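Local coordinates for effector protein Lem4 (lpg1101) (Legionella pneumophila subsp. pneumophila, PDB 6CGK), which is a membrane-associated protein tyrosine phosphatase translocated by the bacterium, represented here by its magnesium-binding haloacid dehalogenase (HAD) domain, at residues A[22-27]-A[90-95]; A[151-156]-A[186-191]. The protein carries 1 engineered substitution. All blocks are in the same frame, centred on the assembly; numbering follows the deposited sequence.

Contact 1. Residues A[22-27]-A[90-95]; sequences LNFDGT and IVIISR. Engineered in segment 22-27: N23 (natural residue Asp). With MG (magnesium ion), chain C; PO4 (phosphate ion), chain B.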
# COMPACT_ATOMS: atom_id res chain seq x y z
N LEU A 22 3.07 -1.86 0.94
CA LEU A 22 2.19 -1.51 2.05
C LEU A 22 0.97 -2.41 2.00
O LEU A 22 0.29 -2.50 0.96
CB LEU A 22 1.76 -0.05 1.98
CG LEU A 22 2.82 1.05 1.82
CD1 LEU A 22 2.18 2.42 1.68
CD2 LEU A 22 3.80 1.03 2.99
N ASN A 23 0.69 -3.07 3.11
CA ASN A 23 -0.63 -3.59 3.35
C ASN A 23 -1.62 -2.43 3.42
O ASN A 23 -1.24 -1.29 3.67
CB ASN A 23 -0.63 -4.38 4.66
CG ASN A 23 -1.93 -4.96 4.97
OD1 ASN A 23 -2.55 -4.59 5.96
ND2 ASN A 23 -2.38 -5.90 4.15
N PHE A 24 -2.91 -2.72 3.20
CA PHE A 24 -3.89 -1.63 3.27
C PHE A 24 -4.67 -1.61 4.59
O PHE A 24 -4.48 -0.70 5.40
CB PHE A 24 -4.89 -1.70 2.11
CG PHE A 24 -5.83 -0.52 2.05
CD1 PHE A 24 -5.36 0.71 1.57
CD2 PHE A 24 -7.14 -0.65 2.44
CE1 PHE A 24 -6.24 1.81 1.51
CE2 PHE A 24 -8.03 0.45 2.39
CZ PHE A 24 -7.57 1.68 1.92
N ASP A 25 -5.53 -2.61 4.84
CA ASP A 25 -6.38 -2.55 6.03
C ASP A 25 -5.54 -2.71 7.28
O ASP A 25 -4.81 -3.70 7.43
CB ASP A 25 -7.44 -3.65 6.00
CG ASP A 25 -8.40 -3.51 4.85
OD1 ASP A 25 -9.05 -2.46 4.76
OD2 ASP A 25 -8.49 -4.45 4.03
N GLY A 26 -5.65 -1.76 8.18
CA GLY A 26 -4.96 -1.81 9.45
C GLY A 26 -3.57 -1.22 9.41
O GLY A 26 -2.96 -1.02 10.47
N THR A 27 -3.05 -0.97 8.22
CA THR A 27 -1.75 -0.37 8.01
C THR A 27 -1.91 1.06 7.53
O THR A 27 -1.56 2.01 8.24
CB THR A 27 -0.95 -1.20 7.01
OG1 THR A 27 -0.83 -2.53 7.51
CG2 THR A 27 0.43 -0.64 6.81
N ILE A 90 5.41 2.93 -4.96
CA ILE A 90 4.51 2.45 -3.92
C ILE A 90 3.70 1.29 -4.48
O ILE A 90 3.12 1.42 -5.57
CB ILE A 90 3.54 3.54 -3.43
CG1 ILE A 90 4.33 4.77 -2.97
CG2 ILE A 90 2.59 2.97 -2.34
CD1 ILE A 90 3.38 5.95 -2.51
N VAL A 91 3.66 0.18 -3.75
CA VAL A 91 2.88 -0.99 -4.13
C VAL A 91 1.98 -1.34 -2.95
O VAL A 91 2.48 -1.58 -1.84
CB VAL A 91 3.77 -2.21 -4.48
CG1 VAL A 91 2.89 -3.40 -4.83
CG2 VAL A 91 4.73 -1.91 -5.60
N ILE A 92 0.66 -1.33 -3.16
CA ILE A 92 -0.29 -1.73 -2.12
C ILE A 92 -0.68 -3.19 -2.35
O ILE A 92 -1.08 -3.57 -3.46
CB ILE A 92 -1.53 -0.82 -2.09
CG1 ILE A 92 -1.10 0.59 -1.65
CG2 ILE A 92 -2.58 -1.44 -1.17
CD1 ILE A 92 -2.26 1.65 -1.65
N ILE A 93 -0.51 -4.03 -1.34
CA ILE A 93 -0.85 -5.45 -1.46
C ILE A 93 -1.92 -5.74 -0.42
O ILE A 93 -1.69 -5.55 0.79
CB ILE A 93 0.36 -6.39 -1.28
CG1 ILE A 93 1.47 -6.02 -2.27
CG2 ILE A 93 -0.09 -7.84 -1.48
CD1 ILE A 93 2.68 -6.99 -2.20
N SER A 94 -3.08 -6.19 -0.86
CA SER A 94 -4.22 -6.22 0.06
C SER A 94 -5.19 -7.32 -0.34
O SER A 94 -5.41 -7.56 -1.53
CB SER A 94 -4.94 -4.87 0.06
OG SER A 94 -6.14 -4.91 0.84
N ARG A 95 -5.82 -7.94 0.67
CA ARG A 95 -6.94 -8.85 0.41
C ARG A 95 -8.27 -8.11 0.24
O ARG A 95 -9.30 -8.79 0.06
CB ARG A 95 -7.14 -9.86 1.54
CG ARG A 95 -5.93 -10.57 2.03
CD ARG A 95 -6.33 -11.68 3.00
NE ARG A 95 -5.15 -12.40 3.47
CZ ARG A 95 -4.43 -12.04 4.53
NH1 ARG A 95 -4.76 -10.96 5.23
NH2 ARG A 95 -3.37 -12.76 4.89
MG MG C . -3.84 -5.46 7.13
P PO4 B . -5.44 -6.27 3.96
O1 PO4 B . -5.29 -4.95 3.21
O2 PO4 B . -4.77 -7.45 3.26
O3 PO4 B . -6.93 -6.54 4.07
O4 PO4 B . -4.93 -6.12 5.38
O HOH W 1 -5.19 -6.29 8.42
O HOH W 2 -2.82 -7.27 6.95

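Contact 2. Residues A[151-156]-A[186-191]; sequences LICDDD and FKWGEY. With MG (magnesium ion), chain C.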
# COMPACT_ATOMS: atom_id res chain seq x y z
N LEU A 151 10.92 -1.17 1.72
CA LEU A 151 10.17 -0.90 2.94
C LEU A 151 8.89 -1.73 2.88
O LEU A 151 8.22 -1.75 1.85
CB LEU A 151 9.84 0.60 3.07
CG LEU A 151 8.90 1.00 4.21
CD1 LEU A 151 9.47 0.63 5.57
CD2 LEU A 151 8.60 2.50 4.15
N ILE A 152 8.59 -2.45 3.97
CA ILE A 152 7.39 -3.28 4.07
C ILE A 152 6.70 -2.94 5.37
O ILE A 152 7.32 -3.04 6.43
CB ILE A 152 7.72 -4.78 4.06
CG1 ILE A 152 8.42 -5.20 2.77
CG2 ILE A 152 6.45 -5.62 4.35
CD1 ILE A 152 8.87 -6.67 2.81
N CYS A 153 5.43 -2.56 5.28
CA CYS A 153 4.60 -2.31 6.45
C CYS A 153 3.36 -3.20 6.42
O CYS A 153 2.64 -3.22 5.42
CB CYS A 153 4.18 -0.84 6.52
SG CYS A 153 5.59 0.24 6.70
N ASP A 154 3.13 -3.93 7.51
CA ASP A 154 1.93 -4.75 7.64
C ASP A 154 1.53 -4.80 9.11
O ASP A 154 2.38 -4.85 9.99
CB ASP A 154 2.17 -6.16 7.10
CG ASP A 154 0.91 -6.84 6.63
OD1 ASP A 154 -0.12 -6.74 7.33
OD2 ASP A 154 0.94 -7.48 5.56
N ASP A 155 0.22 -4.77 9.36
CA ASP A 155 -0.27 -4.93 10.73
C ASP A 155 -0.44 -6.39 11.13
O ASP A 155 -0.61 -6.68 12.32
CB ASP A 155 -1.60 -4.22 10.90
CG ASP A 155 -2.67 -4.79 10.00
OD1 ASP A 155 -2.41 -4.85 8.79
OD2 ASP A 155 -3.75 -5.20 10.50
N ASP A 156 -0.44 -7.31 10.17
CA ASP A 156 -0.51 -8.73 10.45
C ASP A 156 0.92 -9.27 10.34
O ASP A 156 1.51 -9.27 9.26
CB ASP A 156 -1.46 -9.42 9.47
CG ASP A 156 -1.80 -10.84 9.87
OD1 ASP A 156 -0.92 -11.54 10.40
OD2 ASP A 156 -2.96 -11.27 9.65
N PHE A 186 1.81 3.05 13.46
CA PHE A 186 2.92 3.13 12.51
C PHE A 186 3.56 4.51 12.54
O PHE A 186 2.86 5.53 12.59
CB PHE A 186 2.43 2.80 11.10
CG PHE A 186 2.06 1.36 10.91
CD1 PHE A 186 0.81 0.90 11.26
CD2 PHE A 186 2.98 0.47 10.39
CE1 PHE A 186 0.47 -0.42 11.09
CE2 PHE A 186 2.65 -0.87 10.22
CZ PHE A 186 1.39 -1.31 10.57
N LYS A 187 4.89 4.55 12.49
CA LYS A 187 5.64 5.80 12.60
C LYS A 187 6.05 6.28 11.21
O LYS A 187 7.22 6.25 10.80
CB LYS A 187 6.86 5.60 13.51
CG LYS A 187 6.59 4.64 14.67
CD LYS A 187 7.04 5.20 16.00
N TRP A 188 5.04 6.73 10.46
CA TRP A 188 5.24 7.07 9.05
C TRP A 188 6.31 8.13 8.87
O TRP A 188 7.12 8.07 7.93
CB TRP A 188 3.92 7.51 8.42
CG TRP A 188 2.89 6.42 8.45
CD1 TRP A 188 1.80 6.33 9.27
CD2 TRP A 188 2.88 5.23 7.64
NE1 TRP A 188 1.09 5.17 9.01
CE2 TRP A 188 1.74 4.48 8.02
CE3 TRP A 188 3.71 4.74 6.63
CZ2 TRP A 188 1.42 3.26 7.41
CZ3 TRP A 188 3.40 3.55 6.03
CH2 TRP A 188 2.27 2.81 6.43
N GLY A 189 6.36 9.12 9.77
CA GLY A 189 7.40 10.13 9.69
C GLY A 189 8.80 9.54 9.77
O GLY A 189 9.70 9.94 9.03
N GLU A 190 9.00 8.57 10.67
CA GLU A 190 10.28 7.88 10.74
C GLU A 190 10.54 7.05 9.49
O GLU A 190 11.69 6.94 9.04
CB GLU A 190 10.33 7.00 11.99
CG GLU A 190 10.56 7.79 13.25
CD GLU A 190 10.61 6.92 14.49
OE1 GLU A 190 9.98 7.30 15.51
OE2 GLU A 190 11.26 5.86 14.45
N TYR A 191 9.50 6.44 8.92
CA TYR A 191 9.69 5.66 7.70
C TYR A 191 10.06 6.56 6.53
O TYR A 191 10.82 6.15 5.65
CB TYR A 191 8.45 4.84 7.36
CG TYR A 191 7.88 4.03 8.51
CD1 TYR A 191 8.66 3.73 9.62
CD2 TYR A 191 6.55 3.59 8.49
CE1 TYR A 191 8.12 3.00 10.69
CE2 TYR A 191 6.02 2.86 9.55
CZ TYR A 191 6.81 2.58 10.64
OH TYR A 191 6.28 1.87 11.70
MG MG C . -3.84 -5.46 7.13
O HOH W 2 -2.82 -7.27 6.95
O HOH W 1 -5.19 -6.29 8.42

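Contact 1. Residues A[22-27]-A[90-95]
L22 and I92 pair as parallel strand neighbours, their side chains on the same face of the sheet, and each meets a different partner. The side chains of L22 and I90 cross obliquely, with L22 CD1 4.1 Å from I90 CG2. CG2 of I92, anti to its backbone N, comes to 4.0 Å from F24 CB, and the F24 ring continues away toward helix 98-107. Two backbone bonds join the strands, L22 N to V91 O and I93 N to L22 O, both 2.9 Å.

Beyond the pairing, both segments approach a bound phosphate. S94 OG, swung anti to its backbone N (chi1 174°), donates to phosphate O1 over 2.5 Å, and D25 N reaches the same oxygen with a nearly straight bond of 2.9 Å. R95 N grips phosphate O2 at 2.8 Å. D25 OD2, which also accepts from N96, lies 2.6 Å from phosphate O3. D25 O and phosphate O4 both bind the magnesium ion, as does the side chain of N23, an engineered replacement for aspartate. Backbone amides, a hydroxyl, the metal and, from outside the two segments, K132 would together offset much of the phosphate's negative charge, consistent with the substrate-phosphate site of a HAD phosphatase.

Contact 2. Residues A[151-156]-A[186-191]
Strand 150-154 runs past the first turn of helix 188-198 with L151 about 8.1 Å from Y191 and C153 about 8.3 Å from F186, CA to CA, and no hydrogen bond joins the two segments. C153 carries the contact. With its sulfur anti to the carbonyl carbon (chi1 -63°), SG lies obliquely to two rings, 4.6 Å from the centroid of Y191 and 4.8 Å from that of the W188 six-membered ring: a pair of Cys sulfur-aromatic contacts. CB of C153 meets CE2 of F186. At the other end L151 CD2 touches Y191 CB, the two side chains crossing at about a right angle. This helix covers one face of the central parallel sheet of the Rossmann-like HAD fold, and helix 157-169 packs against I152 and D154 from the other. F186 turns its edge to the backbone of D154 and D155, where CZ is 3.7 Å from D154 O and D155 N also lies near the ring plane. There the chain turns into the metal site: D154 OD1 accepts from D156 N in an Asx turn and from water 2, a magnesium ligand. D155 OD1 binds the magnesium ion directly at 2.3 Å, while D155 OD2 takes a hydrogen bond from water 1, a further ligand of the ion.

Overall arrangement
Contact 1 closes before contact 2 opens along the chain, and their centres lie 11 Å apart. They meet in the five-stranded parallel sheet, where strand 19-23 is flanked by 89-93 on one side and by 150-154 on the other. N23 N and C153 O, 3.0 Å apart, probably form a hydrogen bond across that second pairing. Contact 1 joins two neighbouring strands within the sheet, whereas contact 2 fastens helix 188-198 and the residues just before it to one face. Through 22-27 and 151-156 the two contacts share one magnesium ion and two waters, so segments far apart in sequence make up a single metal site, with K132 adding a bond to the phosphate.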